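Alpha-L-arabinosidase (Xanthomonas axonopodis pv. citri, PDB 6D25) probably hydrolyses terminal alpha-L-arabinofuranosyl side groups of arabinoxylans, including internally di-substituted ones, as a trimeric GH51 arabinofuranosidase. Local coordinates at residues Gln149-Gly154 with Pro195-Asn201; Met260-Met265 with Lys317-Val321. One frame throughout, in Å; residues are numbered along the deposited sequence.

Both contacts are buried pairings of neighbouring parallel strands in the (beta/alpha)8 barrel expected for a GH51 enzyme. Interaction 1 joins strands three and four, interaction 2 strands six and seven, and their centres lie about 12 Å apart. Inside the barrel they meet: Tyr151 OH packs 4.1 Å from Val321 CG1. The chemistry differs from face to face. Interaction 1 puts two tyrosines on its inner face, adds a side-chain hydrogen bond at its start and runs on into the loop at Asn201. Interaction 2 has smaller inward groups, with methionine, leucine and valine packed outward under the helices, and reaches the surface at Lys317, just before strand 319-325.

Interaction 1. Residues Gln149-Gly154 with Pro195-Asn201; sequences QAYIAG and PYFGVGN
A chi1 of 175° lays the Tyr151 ring, which already faces the interior of the (beta/alpha)8 barrel, beside its own carbonyl carbon, where CD1 of Tyr151 meets CB of Tyr196 at 3.7 Å and its edge comes to Gly198 N. The two tyrosine side chains cross at about a right angle. Tyr151 OH makes a weak hydrogen bond to Asp323 on another strand. The backbones, the third and fourth parallel strands, are bonded alternately: Ile152 N to Tyr196 O, Gly198 N to Ile152 O (2.7 Å), then Gly154 N to Gly198 O. On the outer face, beneath helices 136-146 and 161-172, CG2 of Ile152 touches CE2 of Phe197 at 3.7 Å, while Ile152 O lies over one face of that ring. At the start of the pair, the extended Gln149 accepts a hydrogen bond at OE1 from Tyr196 OH (2.7 Å), its amide plane turned 86° from the phenol ring. Buried Ala150 O finds no hydrogen-bonding partner and meets Pro195 CD at 3.3 Å. Just past the C-terminal end of the fourth strand, where clan GH-A enzymes usually, and this one probably, carry the acid/base, Asn201 sets OD1 3.4 Å from Ala153 CB; that oxygen also takes a weak hydrogen bond from Arg95.

Interaction 2. Residues Met260-Met265 with Lys317-Val321; sequences MDGLSM and KVALV
Strands six and seven of the (beta/alpha)8 barrel run side by side here, linked through helix 285-312 in a parallel beta-alpha-beta crossover. Four backbone bonds alternate between them: Asp261 O receives Ala319 N, Ala319 O receives Leu263 N, Leu263 O receives Val321 N, and Val321 O receives Met265 N. The second, 2.8 Å from Leu263 N to Ala319 O, is the straightest at its acceptor, with a C=O...N angle of 175°. Asp261 lies before strand 262-269 begins, yet its carbonyl already joins the pairing, while its carboxylate turns away to the backbone N of Lys236 on the preceding strand. The side chains of Ser264, Ala319 and Val321 face the barrel interior, on the face where Gly262 offers only its CA; Ser264 OG is held there by Gly240 N. Leu263 and Leu320 point the other way, toward helices 246-256 and 285-312. Along that outer side Val318 CG1 touches Met260 SD (3.8 Å) and, roughly at a right angle to that, Gly262 CA (3.7 Å). At the other end Met265 puts CG between its own N and carbonyl carbon (chi1 65°), which brings CG of Met265 to 3.8 Å from CD1 of Leu320, while Met265 SD touches CD1 and CD2 of Leu320.

Interaction 1. Residues Gln149-Gly154 with Pro195-Asn201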
ATOM      1  N   GLN A 149      -7.950   2.633 -30.646  1.00 17.23           N
ATOM      2  CA  GLN A 149      -7.264   1.861 -29.608  1.00 17.63           C
ATOM      3  C   GLN A 149      -7.743   2.298 -28.221  1.00 16.91           C
ATOM      4  O   GLN A 149      -7.997   3.481 -27.984  1.00 17.24           O
ATOM      5  CB  GLN A 149      -5.750   2.014 -29.745  1.00 17.88           C
ATOM      6  CG  GLN A 149      -5.178   1.307 -30.976  1.00 18.89           C
ATOM      7  CD  GLN A 149      -3.669   1.457 -31.019  1.00 20.13           C
ATOM      8  OE1 GLN A 149      -3.120   2.537 -30.788  1.00 21.32           O
ATOM      9  NE2 GLN A 149      -2.968   0.357 -31.212  1.00 20.69           N
ATOM     10  N   ALA A 150      -7.800   1.350 -27.288  1.00 16.24           N
ATOM     11  CA  ALA A 150      -8.136   1.618 -25.897  1.00 15.99           C
ATOM     12  C   ALA A 150      -6.853   1.970 -25.133  1.00 15.57           C
ATOM     13  O   ALA A 150      -5.857   1.230 -25.197  1.00 15.83           O
ATOM     14  CB  ALA A 150      -8.767   0.384 -25.289  1.00 16.30           C
ATOM     15  N   TYR A 151      -6.885   3.077 -24.400  1.00 15.11           N
ATOM     16  CA  TYR A 151      -5.894   3.442 -23.444  1.00 15.19           C
ATOM     17  C   TYR A 151      -6.578   3.407 -22.066  1.00 15.23           C
ATOM     18  O   TYR A 151      -7.326   4.320 -21.714  1.00 15.06           O
ATOM     19  CB  TYR A 151      -5.312   4.794 -23.849  1.00 15.86           C
ATOM     20  CG  TYR A 151      -4.317   5.438 -22.908  1.00 16.57           C
ATOM     21  CD1 TYR A 151      -3.869   4.829 -21.754  1.00 16.72           C
ATOM     22  CD2 TYR A 151      -3.789   6.679 -23.239  1.00 17.69           C
ATOM     23  CE1 TYR A 151      -2.945   5.462 -20.938  1.00 17.83           C
ATOM     24  CE2 TYR A 151      -2.857   7.317 -22.426  1.00 18.22           C
ATOM     25  CZ  TYR A 151      -2.433   6.711 -21.269  1.00 18.66           C
ATOM     26  OH  TYR A 151      -1.545   7.348 -20.456  1.00 19.72           O
ATOM     27  N   ILE A 152      -6.371   2.335 -21.315  1.00 15.33           N
ATOM     28  CA  ILE A 152      -7.091   2.103 -20.069  1.00 15.51           C
ATOM     29  C   ILE A 152      -6.310   2.741 -18.932  1.00 15.50           C
ATOM     30  O   ILE A 152      -5.127   2.485 -18.819  1.00 15.75           O
ATOM     31  CB  ILE A 152      -7.271   0.592 -19.820  1.00 16.20           C
ATOM     32  CG1 ILE A 152      -8.149  -0.049 -20.888  1.00 16.70           C
ATOM     33  CG2 ILE A 152      -7.808   0.324 -18.402  1.00 16.56           C
ATOM     34  CD1 ILE A 152      -9.575   0.436 -20.865  1.00 16.70           C
ATOM     35  N   ALA A 153      -6.989   3.494 -18.076  1.00 15.39           N
ATOM     36  CA  ALA A 153      -6.394   4.131 -16.885  1.00 15.75           C
ATOM     37  C   ALA A 153      -6.735   3.289 -15.659  1.00 15.42           C
ATOM     38  O   ALA A 153      -7.901   3.199 -15.271  1.00 15.60           O
ATOM     39  CB  ALA A 153      -6.874   5.546 -16.732  1.00 16.08           C
ATOM     40  N   GLY A 154      -5.710   2.655 -15.084  1.00 15.78           N
ATOM     41  CA  GLY A 154      -5.899   1.759 -13.930  1.00 16.06           C
ATOM     42  C   GLY A 154      -5.789   2.469 -12.584  1.00 16.65           C
ATOM     43  O   GLY A 154      -5.157   3.548 -12.432  1.00 17.06           O
ATOM     44  N   PRO A 195      -3.863  -1.945 -25.763  1.00 17.07           N
ATOM     45  CA  PRO A 195      -2.488  -1.656 -26.128  1.00 16.62           C
ATOM     46  C   PRO A 195      -1.759  -0.713 -25.160  1.00 16.04           C
ATOM     47  O   PRO A 195      -0.522  -0.778 -25.103  1.00 16.25           O
ATOM     48  CB  PRO A 195      -2.551  -1.032 -27.520  1.00 17.16           C
ATOM     49  CG  PRO A 195      -3.956  -0.461 -27.570  1.00 17.56           C
ATOM     50  CD  PRO A 195      -4.787  -1.500 -26.814  1.00 17.47           C
ATOM     51  N   TYR A 196      -2.488   0.119 -24.414  1.00 15.73           N
ATOM     52  CA  TYR A 196      -1.913   1.065 -23.478  1.00 15.30           C
ATOM     53  C   TYR A 196      -2.646   0.955 -22.147  1.00 14.97           C
ATOM     54  O   TYR A 196      -3.870   0.903 -22.111  1.00 14.52           O
ATOM     55  CB  TYR A 196      -1.998   2.503 -23.996  1.00 15.61           C
ATOM     56  CG  TYR A 196      -1.654   2.663 -25.459  1.00 16.01           C
ATOM     57  CD1 TYR A 196      -0.345   2.601 -25.908  1.00 17.00           C
ATOM     58  CD2 TYR A 196      -2.638   2.859 -26.391  1.00 16.68           C
ATOM     59  CE1 TYR A 196      -0.025   2.717 -27.256  1.00 17.95           C
ATOM     60  CE2 TYR A 196      -2.341   3.012 -27.734  1.00 17.58           C
ATOM     61  CZ  TYR A 196      -1.031   2.929 -28.183  1.00 18.04           C
ATOM     62  OH  TYR A 196      -0.776   3.011 -29.529  1.00 17.73           O
ATOM     63  N   PHE A 197      -1.885   0.960 -21.074  1.00 14.61           N
ATOM     64  CA  PHE A 197      -2.442   0.819 -19.730  1.00 15.22           C
ATOM     65  C   PHE A 197      -1.707   1.797 -18.802  1.00 15.27           C
ATOM     66  O   PHE A 197      -0.475   1.688 -18.624  1.00 15.52           O
ATOM     67  CB  PHE A 197      -2.279  -0.617 -19.218  1.00 15.71           C
ATOM     68  CG  PHE A 197      -3.160  -0.942 -18.047  1.00 16.62           C
ATOM     69  CD1 PHE A 197      -2.852  -0.494 -16.788  1.00 17.48           C
ATOM     70  CD2 PHE A 197      -4.327  -1.663 -18.229  1.00 18.27           C
ATOM     71  CE1 PHE A 197      -3.671  -0.785 -15.701  1.00 18.31           C
ATOM     72  CE2 PHE A 197      -5.178  -1.936 -17.166  1.00 18.49           C
ATOM     73  CZ  PHE A 197      -4.859  -1.473 -15.915  1.00 18.34           C
ATOM     74  N   GLY A 198      -2.447   2.770 -18.293  1.00 15.31           N
ATOM     75  CA  GLY A 198      -1.918   3.778 -17.347  1.00 15.89           C
ATOM     76  C   GLY A 198      -1.883   3.241 -15.926  1.00 15.94           C
ATOM     77  O   GLY A 198      -2.898   2.775 -15.386  1.00 17.08           O
ATOM     78  N   VAL A 199      -0.726   3.288 -15.319  1.00 16.52           N
ATOM     79  CA  VAL A 199      -0.535   2.754 -13.968  1.00 17.64           C
ATOM     80  C   VAL A 199      -0.551   3.909 -12.975  1.00 19.00           C
ATOM     81  O   VAL A 199       0.488   4.285 -12.407  1.00 19.04           O
ATOM     82  CB  VAL A 199       0.720   1.882 -13.876  1.00 17.65           C
ATOM     83  CG1 VAL A 199       0.802   1.179 -12.543  1.00 17.61           C
ATOM     84  CG2 VAL A 199       0.757   0.848 -14.984  1.00 17.90           C
ATOM     85  N   GLY A 200      -1.759   4.433 -12.772  1.00 21.41           N
ATOM     86  CA  GLY A 200      -2.003   5.585 -11.879  1.00 21.64           C
ATOM     87  C   GLY A 200      -2.092   6.876 -12.640  1.00 22.73           C
ATOM     88  O   GLY A 200      -1.472   7.023 -13.685  1.00 24.62           O
ATOM     89  N   ASN A 201      -2.896   7.799 -12.129  1.00 23.50           N
ATOM     90  CA  ASN A 201      -3.198   9.095 -12.786  1.00 24.96           C
ATOM     91  C   ASN A 201      -2.996  10.225 -11.746  1.00 23.48           C
ATOM     92  O   ASN A 201      -3.452  10.165 -10.654  1.00 24.61           O
ATOM     93  CB  ASN A 201      -4.614   9.068 -13.353  1.00 27.81           C
ATOM     94  CG  ASN A 201      -4.924   7.798 -14.140  1.00 32.16           C
ATOM     95  OD1 ASN A 201      -4.597   7.723 -15.352  1.00 38.09           O
ATOM     96  ND2 ASN A 201      -5.378   6.723 -13.446  1.00 33.08           N
TER

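Interaction 2. Residues Met260-Met265 with Lys317-Val321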
ATOM      1  N   MET A 260       8.820   1.073 -17.633  1.00 20.28           N
ATOM      2  CA  MET A 260       7.758   1.818 -18.266  1.00 19.43           C
ATOM      3  C   MET A 260       7.995   1.853 -19.779  1.00 18.88           C
ATOM      4  O   MET A 260       9.113   1.798 -20.229  1.00 18.49           O
ATOM      5  CB  MET A 260       7.686   3.243 -17.704  1.00 19.71           C
ATOM      6  CG  MET A 260       8.994   3.995 -17.773  1.00 20.17           C
ATOM      7  SD  MET A 260       8.892   5.699 -17.201  1.00 20.47           S
ATOM      8  CE  MET A 260       9.151   5.519 -15.432  1.00 21.70           C
ATOM      9  N   ASP A 261       6.903   1.932 -20.521  1.00 17.80           N
ATOM     10  CA  ASP A 261       6.927   2.151 -21.990  1.00 18.07           C
ATOM     11  C   ASP A 261       6.684   3.632 -22.298  1.00 16.99           C
ATOM     12  O   ASP A 261       7.037   4.126 -23.393  1.00 16.50           O
ATOM     13  CB  ASP A 261       5.899   1.230 -22.660  1.00 18.38           C
ATOM     14  CG  ASP A 261       6.214  -0.212 -22.331  1.00 19.43           C
ATOM     15  OD1 ASP A 261       7.256  -0.669 -22.804  1.00 19.72           O
ATOM     16  OD2 ASP A 261       5.465  -0.857 -21.510  1.00 20.52           O
ATOM     17  N   GLY A 262       6.111   4.341 -21.336  1.00 15.89           N
ATOM     18  CA  GLY A 262       5.825   5.760 -21.478  1.00 15.57           C
ATOM     19  C   GLY A 262       5.763   6.433 -20.118  1.00 15.92           C
ATOM     20  O   GLY A 262       5.554   5.744 -19.072  1.00 15.70           O
ATOM     21  N   LEU A 263       5.950   7.746 -20.107  1.00 15.95           N
ATOM     22  CA  LEU A 263       5.851   8.570 -18.909  1.00 16.30           C
ATOM     23  C   LEU A 263       4.868   9.704 -19.216  1.00 17.13           C
ATOM     24  O   LEU A 263       5.077  10.423 -20.175  1.00 16.57           O
ATOM     25  CB  LEU A 263       7.217   9.139 -18.545  1.00 16.93           C
ATOM     26  CG  LEU A 263       7.224  10.035 -17.303  1.00 17.30           C
ATOM     27  CD1 LEU A 263       6.968   9.218 -16.063  1.00 17.19           C
ATOM     28  CD2 LEU A 263       8.538  10.764 -17.156  1.00 18.07           C
ATOM     29  N   SER A 264       3.802   9.848 -18.433  1.00 17.46           N
ATOM     30  CA  SER A 264       2.802  10.868 -18.737  1.00 19.33           C
ATOM     31  C   SER A 264       3.248  12.238 -18.210  1.00 20.16           C
ATOM     32  O   SER A 264       3.913  12.325 -17.223  1.00 23.37           O
ATOM     33  CB  SER A 264       1.451  10.490 -18.236  1.00 19.99           C
ATOM     34  OG  SER A 264       1.448  10.488 -16.835  1.00 22.61           O
ATOM     35  N   MET A 265       2.922  13.283 -18.922  1.00 19.99           N
ATOM     36  CA  MET A 265       3.040  14.639 -18.431  1.00 20.88           C
ATOM     37  C   MET A 265       1.716  15.363 -18.703  1.00 19.83           C
ATOM     38  O   MET A 265       1.005  14.999 -19.610  1.00 19.38           O
ATOM     39  CB  MET A 265       4.200  15.385 -19.084  1.00 22.75           C
ATOM     40  CG  MET A 265       4.082  15.633 -20.546  1.00 23.99           C
ATOM     41  SD  MET A 265       5.328  16.918 -21.099  1.00 29.54           S
ATOM     42  CE  MET A 265       4.481  18.422 -20.621  1.00 28.50           C
ATOM     43  N   LYS A 317      13.681   4.942 -25.511  1.00 23.15           N
ATOM     44  CA  LYS A 317      12.743   3.849 -25.483  1.00 25.30           C
ATOM     45  C   LYS A 317      11.438   4.255 -24.795  1.00 22.38           C
ATOM     46  O   LYS A 317      10.370   3.750 -25.157  1.00 21.26           O
ATOM     47  CB  LYS A 317      13.341   2.623 -24.775  1.00 29.45           C
ATOM     48  CG  LYS A 317      14.645   2.135 -25.364  1.00 35.31           C
ATOM     49  CD  LYS A 317      14.752   0.630 -25.649  1.00 42.30           C
ATOM     50  CE  LYS A 317      15.930   0.362 -26.565  1.00 46.38           C
ATOM     51  NZ  LYS A 317      17.214   0.553 -25.833  1.00 48.94           N
ATOM     52  N   VAL A 318      11.512   5.123 -23.800  1.00 20.07           N
ATOM     53  CA  VAL A 318      10.316   5.552 -23.074  1.00 18.93           C
ATOM     54  C   VAL A 318       9.716   6.766 -23.789  1.00 18.14           C
ATOM     55  O   VAL A 318      10.370   7.822 -23.905  1.00 18.23           O
ATOM     56  CB  VAL A 318      10.644   5.908 -21.615  1.00 18.79           C
ATOM     57  CG1 VAL A 318       9.419   6.374 -20.856  1.00 18.36           C
ATOM     58  CG2 VAL A 318      11.344   4.750 -20.890  1.00 19.71           C
ATOM     59  N   ALA A 319       8.476   6.635 -24.235  1.00 17.16           N
ATOM     60  CA  ALA A 319       7.753   7.768 -24.820  1.00 17.01           C
ATOM     61  C   ALA A 319       7.422   8.796 -23.738  1.00 17.18           C
ATOM     62  O   ALA A 319       7.040   8.440 -22.610  1.00 15.71           O
ATOM     63  CB  ALA A 319       6.471   7.298 -25.468  1.00 17.20           C
ATOM     64  N   LEU A 320       7.474  10.070 -24.111  1.00 16.60           N
ATOM     65  CA  LEU A 320       6.822  11.091 -23.329  1.00 17.09           C
ATOM     66  C   LEU A 320       5.391  11.200 -23.862  1.00 16.57           C
ATOM     67  O   LEU A 320       5.154  11.309 -25.072  1.00 16.28           O
ATOM     68  CB  LEU A 320       7.587  12.411 -23.453  1.00 17.23           C
ATOM     69  CG  LEU A 320       7.091  13.588 -22.624  1.00 18.05           C
ATOM     70  CD1 LEU A 320       7.007  13.252 -21.134  1.00 18.35           C
ATOM     71  CD2 LEU A 320       8.043  14.735 -22.836  1.00 18.44           C
ATOM     72  N   VAL A 321       4.451  11.072 -22.937  1.00 15.47           N
ATOM     73  CA  VAL A 321       3.045  10.924 -23.238  1.00 15.39           C
ATOM     74  C   VAL A 321       2.336  12.163 -22.660  1.00 15.99           C
ATOM     75  O   VAL A 321       2.265  12.312 -21.438  1.00 16.55           O
ATOM     76  CB  VAL A 321       2.497   9.629 -22.629  1.00 15.14           C
ATOM     77  CG1 VAL A 321       1.008   9.495 -22.805  1.00 15.14           C
ATOM     78  CG2 VAL A 321       3.220   8.404 -23.206  1.00 15.91           C
TER